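PDB 1H75: glutaredoxin-like protein NRDH from Escherichia coli, which probably carries electrons to the NrdEF ribonucleotide reductase, acting as a small glutaredoxin-like redox protein with a thioredoxin-like activity profile. Local coordinates for residues I3-T17 with L51-F64. Numbering follows the deposited sequence.
Sequences ITIYTRNDCVQCHAT and LPVVIAGDLSWSGF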
loop_
_atom_site.group_PDB
_atom_site.type_symbol
_atom_site.label_atom_id
_atom_site.label_comp_id
_atom_site.label_asym_id
_atom_site.label_seq_id
_atom_site.Cartn_x
_atom_site.Cartn_y
_atom_site.Cartn_z
ATOM N N ILE A 3 -1.145 7.992 3.330
ATOM C CA ILE A 3 -1.327 6.684 2.689
ATOM C C ILE A 3 0.080 6.198 2.352
ATOM O O ILE A 3 0.833 6.894 1.663
ATOM C CB ILE A 3 -2.117 6.789 1.364
ATOM C CG1 ILE A 3 -3.505 7.365 1.636
ATOM C CG2 ILE A 3 -2.221 5.417 0.695
ATOM C CD1 ILE A 3 -4.278 7.696 0.371
ATOM N N THR A 4 0.464 5.044 2.881
ATOM C CA THR A 4 1.782 4.500 2.582
ATOM C C THR A 4 1.602 3.169 1.869
ATOM O O THR A 4 0.802 2.335 2.304
ATOM C CB THR A 4 2.590 4.245 3.863
ATOM O OG1 THR A 4 2.714 5.464 4.599
ATOM C CG2 THR A 4 3.966 3.698 3.529
ATOM N N ILE A 5 2.327 2.982 0.769
ATOM C CA ILE A 5 2.247 1.720 0.039
ATOM C C ILE A 5 3.598 1.041 0.203
ATOM O O ILE A 5 4.613 1.604 -0.217
ATOM C CB ILE A 5 2.010 1.914 -1.494
ATOM C CG1 ILE A 5 0.733 2.725 -1.747
ATOM C CG2 ILE A 5 1.939 0.549 -2.181
ATOM C CD1 ILE A 5 0.438 3.005 -3.243
ATOM N N TYR A 6 3.613 -0.136 0.832
ATOM C CA TYR A 6 4.860 -0.903 0.999
ATOM C C TYR A 6 4.934 -1.744 -0.259
ATOM O O TYR A 6 4.037 -2.552 -0.548
ATOM C CB TYR A 6 4.810 -1.752 2.271
ATOM C CG TYR A 6 4.844 -0.856 3.504
ATOM C CD1 TYR A 6 3.665 -0.397 4.099
ATOM C CD2 TYR A 6 6.067 -0.404 4.022
ATOM C CE1 TYR A 6 3.703 0.494 5.184
ATOM C CE2 TYR A 6 6.113 0.478 5.094
ATOM C CZ TYR A 6 4.931 0.923 5.669
ATOM O OH TYR A 6 5.002 1.810 6.715
ATOM N N THR A 7 6.043 -1.602 -0.982
ATOM C CA THR A 7 6.143 -2.226 -2.284
ATOM C C THR A 7 7.436 -2.974 -2.626
ATOM O O THR A 7 8.376 -3.008 -1.838
ATOM C CB THR A 7 5.910 -1.097 -3.322
ATOM O OG1 THR A 7 5.726 -1.645 -4.626
ATOM C CG2 THR A 7 7.109 -0.122 -3.315
ATOM N N ARG A 8 7.456 -3.555 -3.822
ATOM C CA ARG A 8 8.597 -4.311 -4.342
ATOM C C ARG A 8 8.622 -4.142 -5.866
ATOM O O ARG A 8 7.571 -4.001 -6.486
ATOM C CB ARG A 8 8.436 -5.797 -3.969
ATOM C CG ARG A 8 9.231 -6.772 -4.810
ATOM C CD ARG A 8 9.193 -8.149 -4.199
ATOM N NE ARG A 8 9.843 -8.198 -2.892
ATOM C CZ ARG A 8 9.631 -9.160 -1.999
ATOM N NH1 ARG A 8 8.784 -10.147 -2.271
ATOM N NH2 ARG A 8 10.269 -9.146 -0.840
ATOM N N ASN A 9 9.809 -4.140 -6.474
ATOM C CA ASN A 9 9.893 -4.002 -7.930
ATOM C C ASN A 9 9.448 -5.325 -8.545
ATOM O O ASN A 9 9.494 -6.360 -7.893
ATOM C CB ASN A 9 11.329 -3.667 -8.368
ATOM C CG ASN A 9 11.786 -2.287 -7.888
ATOM O OD1 ASN A 9 11.226 -1.265 -8.284
ATOM N ND2 ASN A 9 12.803 -2.257 -7.029
ATOM N N ASP A 10 8.980 -5.289 -9.787
ATOM C CA ASP A 10 8.537 -6.506 -10.464
ATOM C C ASP A 10 7.309 -7.118 -9.784
ATOM O O ASP A 10 7.024 -8.310 -9.934
ATOM C CB ASP A 10 9.674 -7.538 -10.491
ATOM C CG ASP A 10 9.310 -8.782 -11.271
ATOM O OD1 ASP A 10 9.200 -8.690 -12.514
ATOM O OD2 ASP A 10 9.126 -9.849 -10.644
ATOM N N CYS A 11 6.583 -6.289 -9.038
ATOM C CA CYS A 11 5.384 -6.731 -8.331
ATOM C C CYS A 11 4.192 -6.113 -9.072
ATOM O O CYS A 11 3.969 -4.899 -9.014
ATOM C CB CYS A 11 5.462 -6.269 -6.860
ATOM S SG CYS A 11 3.899 -6.329 -5.910
ATOM N N VAL A 12 3.442 -6.949 -9.784
ATOM C CA VAL A 12 2.301 -6.474 -10.568
ATOM C C VAL A 12 1.182 -5.868 -9.717
ATOM O O VAL A 12 0.627 -4.819 -10.075
ATOM C CB VAL A 12 1.708 -7.602 -11.432
ATOM C CG1 VAL A 12 0.643 -7.031 -12.372
ATOM C CG2 VAL A 12 2.835 -8.287 -12.229
ATOM N N GLN A 13 0.855 -6.513 -8.601
ATOM C CA GLN A 13 -0.202 -5.986 -7.735
ATOM C C GLN A 13 0.188 -4.658 -7.111
ATOM O O GLN A 13 -0.680 -3.826 -6.794
ATOM C CB GLN A 13 -0.583 -7.017 -6.663
ATOM C CG GLN A 13 -1.291 -8.219 -7.278
ATOM C CD GLN A 13 -1.913 -9.155 -6.264
ATOM O OE1 GLN A 13 -2.717 -8.745 -5.423
ATOM N NE2 GLN A 13 -1.557 -10.433 -6.350
ATOM N N CYS A 14 1.490 -4.451 -6.925
ATOM C CA CYS A 14 1.985 -3.203 -6.365
ATOM C C CYS A 14 1.787 -2.088 -7.392
ATOM O O CYS A 14 1.326 -0.990 -7.068
ATOM C CB CYS A 14 3.464 -3.305 -6.053
ATOM S SG CYS A 14 3.925 -4.573 -4.836
ATOM N N HIS A 15 2.171 -2.371 -8.633
ATOM C CA HIS A 15 2.026 -1.387 -9.705
ATOM C C HIS A 15 0.551 -1.061 -9.927
ATOM O O HIS A 15 0.184 0.113 -10.095
ATOM C CB HIS A 15 2.663 -1.918 -11.000
ATOM C CG HIS A 15 2.616 -0.948 -12.140
ATOM N ND1 HIS A 15 1.529 -0.838 -12.983
ATOM C CD2 HIS A 15 3.510 -0.020 -12.557
ATOM C CE1 HIS A 15 1.758 0.116 -13.869
ATOM N NE2 HIS A 15 2.951 0.629 -13.631
ATOM N N ALA A 16 -0.304 -2.086 -9.901
ATOM C CA ALA A 16 -1.738 -1.868 -10.091
ATOM C C ALA A 16 -2.262 -0.919 -9.009
ATOM O O ALA A 16 -3.074 -0.022 -9.268
ATOM C CB ALA A 16 -2.486 -3.189 -10.025
ATOM N N THR A 17 -1.792 -1.122 -7.787
ATOM C CA THR A 17 -2.225 -0.285 -6.669
ATOM C C THR A 17 -1.804 1.176 -6.829
ATOM O O THR A 17 -2.605 2.090 -6.595
ATOM C CB THR A 17 -1.674 -0.864 -5.346
ATOM O OG1 THR A 17 -2.248 -2.165 -5.140
ATOM C CG2 THR A 17 -2.014 0.059 -4.164
ATOM N N LEU A 51 2.486 -8.727 -1.048
ATOM C CA LEU A 51 2.631 -7.308 -1.334
ATOM C C LEU A 51 1.669 -6.896 -2.429
ATOM O O LEU A 51 1.175 -7.726 -3.198
ATOM C CB LEU A 51 4.055 -6.988 -1.779
ATOM C CG LEU A 51 5.137 -7.214 -0.728
ATOM C CD1 LEU A 51 6.511 -7.180 -1.374
ATOM C CD2 LEU A 51 5.020 -6.138 0.330
ATOM N N PRO A 52 1.351 -5.602 -2.484
ATOM C CA PRO A 52 1.823 -4.552 -1.585
ATOM C C PRO A 52 1.058 -4.587 -0.263
ATOM O O PRO A 52 0.103 -5.338 -0.103
ATOM C CB PRO A 52 1.457 -3.281 -2.346
ATOM C CG PRO A 52 0.116 -3.688 -2.958
ATOM C CD PRO A 52 0.429 -5.059 -3.504
ATOM N N VAL A 53 1.504 -3.775 0.680
ATOM C CA VAL A 53 0.755 -3.599 1.906
ATOM C C VAL A 53 0.431 -2.110 1.919
ATOM O O VAL A 53 1.313 -1.263 1.723
ATOM C CB VAL A 53 1.536 -3.981 3.177
ATOM C CG1 VAL A 53 0.755 -3.520 4.415
ATOM C CG2 VAL A 53 1.698 -5.492 3.239
ATOM N N VAL A 54 -0.840 -1.781 2.110
ATOM C CA VAL A 54 -1.243 -0.388 2.169
ATOM C C VAL A 54 -1.691 -0.076 3.573
ATOM O O VAL A 54 -2.493 -0.822 4.155
ATOM C CB VAL A 54 -2.430 -0.069 1.221
ATOM C CG1 VAL A 54 -2.879 1.373 1.432
ATOM C CG2 VAL A 54 -2.037 -0.311 -0.221
ATOM N N ILE A 55 -1.147 0.996 4.136
ATOM C CA ILE A 55 -1.529 1.428 5.484
ATOM C C ILE A 55 -2.031 2.858 5.336
ATOM O O ILE A 55 -1.329 3.729 4.807
ATOM C CB ILE A 55 -0.324 1.429 6.486
ATOM C CG1 ILE A 55 0.280 0.035 6.622
ATOM C CG2 ILE A 55 -0.778 1.963 7.847
ATOM C CD1 ILE A 55 -0.693 -1.064 7.000
ATOM N N ALA A 56 -3.248 3.107 5.805
ATOM C CA ALA A 56 -3.833 4.429 5.689
ATOM C C ALA A 56 -4.815 4.632 6.835
ATOM O O ALA A 56 -5.890 4.041 6.866
ATOM C CB ALA A 56 -4.540 4.548 4.341
ATOM N N GLY A 57 -4.437 5.469 7.793
ATOM C CA GLY A 57 -5.319 5.664 8.926
ATOM C C GLY A 57 -5.504 4.337 9.644
ATOM O O GLY A 57 -4.522 3.677 9.974
ATOM N N ASP A 58 -6.760 3.935 9.853
ATOM C CA ASP A 58 -7.084 2.674 10.536
ATOM C C ASP A 58 -7.094 1.471 9.601
ATOM O O ASP A 58 -7.239 0.343 10.062
ATOM C CB ASP A 58 -8.481 2.707 11.167
ATOM C CG ASP A 58 -8.619 3.709 12.290
ATOM O OD1 ASP A 58 -7.600 4.148 12.872
ATOM O OD2 ASP A 58 -9.786 4.032 12.590
ATOM N N LEU A 59 -6.994 1.715 8.296
ATOM C CA LEU A 59 -7.035 0.637 7.316
ATOM C C LEU A 59 -5.655 0.071 7.007
ATOM O O LEU A 59 -4.673 0.800 6.958
ATOM C CB LEU A 59 -7.664 1.142 6.017
ATOM C CG LEU A 59 -9.033 1.808 6.192
ATOM C CD1 LEU A 59 -9.596 2.202 4.836
ATOM C CD2 LEU A 59 -9.996 0.855 6.875
ATOM N N SER A 60 -5.599 -1.235 6.784
ATOM C CA SER A 60 -4.336 -1.895 6.460
ATOM C C SER A 60 -4.668 -3.182 5.732
ATOM O O SER A 60 -5.355 -4.050 6.281
ATOM C CB SER A 60 -3.545 -2.205 7.734
ATOM O OG SER A 60 -4.186 -3.193 8.527
ATOM N N TRP A 61 -4.190 -3.308 4.501
ATOM C CA TRP A 61 -4.497 -4.491 3.730
ATOM C C TRP A 61 -3.339 -4.845 2.820
ATOM O O TRP A 61 -2.423 -4.041 2.615
ATOM C CB TRP A 61 -5.750 -4.269 2.879
ATOM C CG TRP A 61 -5.606 -3.282 1.753
ATOM C CD1 TRP A 61 -5.147 -3.525 0.497
ATOM C CD2 TRP A 61 -5.953 -1.897 1.797
ATOM N NE1 TRP A 61 -5.178 -2.373 -0.260
ATOM C CE2 TRP A 61 -5.675 -1.356 0.522
ATOM C CE3 TRP A 61 -6.480 -1.059 2.794
ATOM C CZ2 TRP A 61 -5.907 -0.011 0.208
ATOM C CZ3 TRP A 61 -6.715 0.285 2.483
ATOM C CH2 TRP A 61 -6.429 0.799 1.198
ATOM N N SER A 62 -3.416 -6.042 2.257
ATOM C CA SER A 62 -2.368 -6.513 1.345
ATOM C C SER A 62 -2.953 -6.949 0.008
ATOM O O SER A 62 -4.138 -7.238 -0.079
ATOM C CB SER A 62 -1.605 -7.682 1.973
ATOM O OG SER A 62 -2.448 -8.791 2.271
ATOM N N GLY A 63 -2.102 -7.003 -1.017
ATOM C CA GLY A 63 -2.547 -7.388 -2.354
ATOM C C GLY A 63 -3.230 -6.223 -3.041
ATOM O O GLY A 63 -3.367 -5.157 -2.441
ATOM N N PHE A 64 -3.622 -6.412 -4.302
ATOM C CA PHE A 64 -4.325 -5.376 -5.059
ATOM C C PHE A 64 -5.802 -5.464 -4.674
ATOM O O PHE A 64 -6.486 -6.456 -4.966
ATOM C CB PHE A 64 -4.157 -5.594 -6.559
ATOM C CG PHE A 64 -4.946 -4.620 -7.404
ATOM C CD1 PHE A 64 -4.761 -3.247 -7.260
ATOM C CD2 PHE A 64 -5.849 -5.086 -8.358
ATOM C CE1 PHE A 64 -5.464 -2.342 -8.056
ATOM C CE2 PHE A 64 -6.556 -4.191 -9.160
ATOM C CZ PHE A 64 -6.363 -2.818 -9.008
HETATM O O HOH W 1 0.501 5.367 6.466
HETATM O O HOH W 2 -4.157 -2.619 -3.003
#
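Pro52 packs its ring against the redox-active disulfide. Pro52 CB lies 3.7 Å from Cys14 SG, and Pro52 CD is 3.6 Å from Cys14 N at the helix start. Leu51 lies next to the same sulfurs: Leu51 CB is 3.9 Å from Cys14 SG and somewhat farther from Cys11 SG. The CD1 branch of Leu51 sits over one face of the Arg8 guanidinium, near its rim, and the two side chains cross at about a right angle. Arg8 also forms a salt bridge to Asp34. Gln13 reaches past the proline to the chain beyond strand 59-62. The chain is extended at chi2 (-170°), which carries the amide out to Phe64, and Gln13 OE1 accepts from Phe64 N at 2.7 Å, in the carbonyl plane and on a lone pair. The Phe64 ring takes Ala16 CB over one face in a CH-pi contact, 3.7 Å from the ring centroid. Thr17 OG1 lies at the edge of that ring. The peptide bond before Pro52 is cis. A CxxC disulfide at a helix start, facing a cis-proline just before an antiparallel strand, is the active-site arrangement of the thioredoxin fold. Strands 3-7 and 53-56 pair antiparallel as the two inner strands of the sheet. Tyr6 N donates to Val53 O at 2.7 Å, almost straight at 175°, and Val53 N returns a bond to Tyr6 O. Thr4 and Ile55 form the next such pair. CE1 of the Tyr6 ring touches Ile55 CG1. On the opposite face, Thr17 and Val54 meet tip to tip through their CG2 methyls. Thr17 OG1 donates to Gln13 O within the helix. A water joins this hydroxyl to Gly63 O and Trp61 NE1, while Ile69 of helix 66-69 touches Thr17, Trp61 and Phe64.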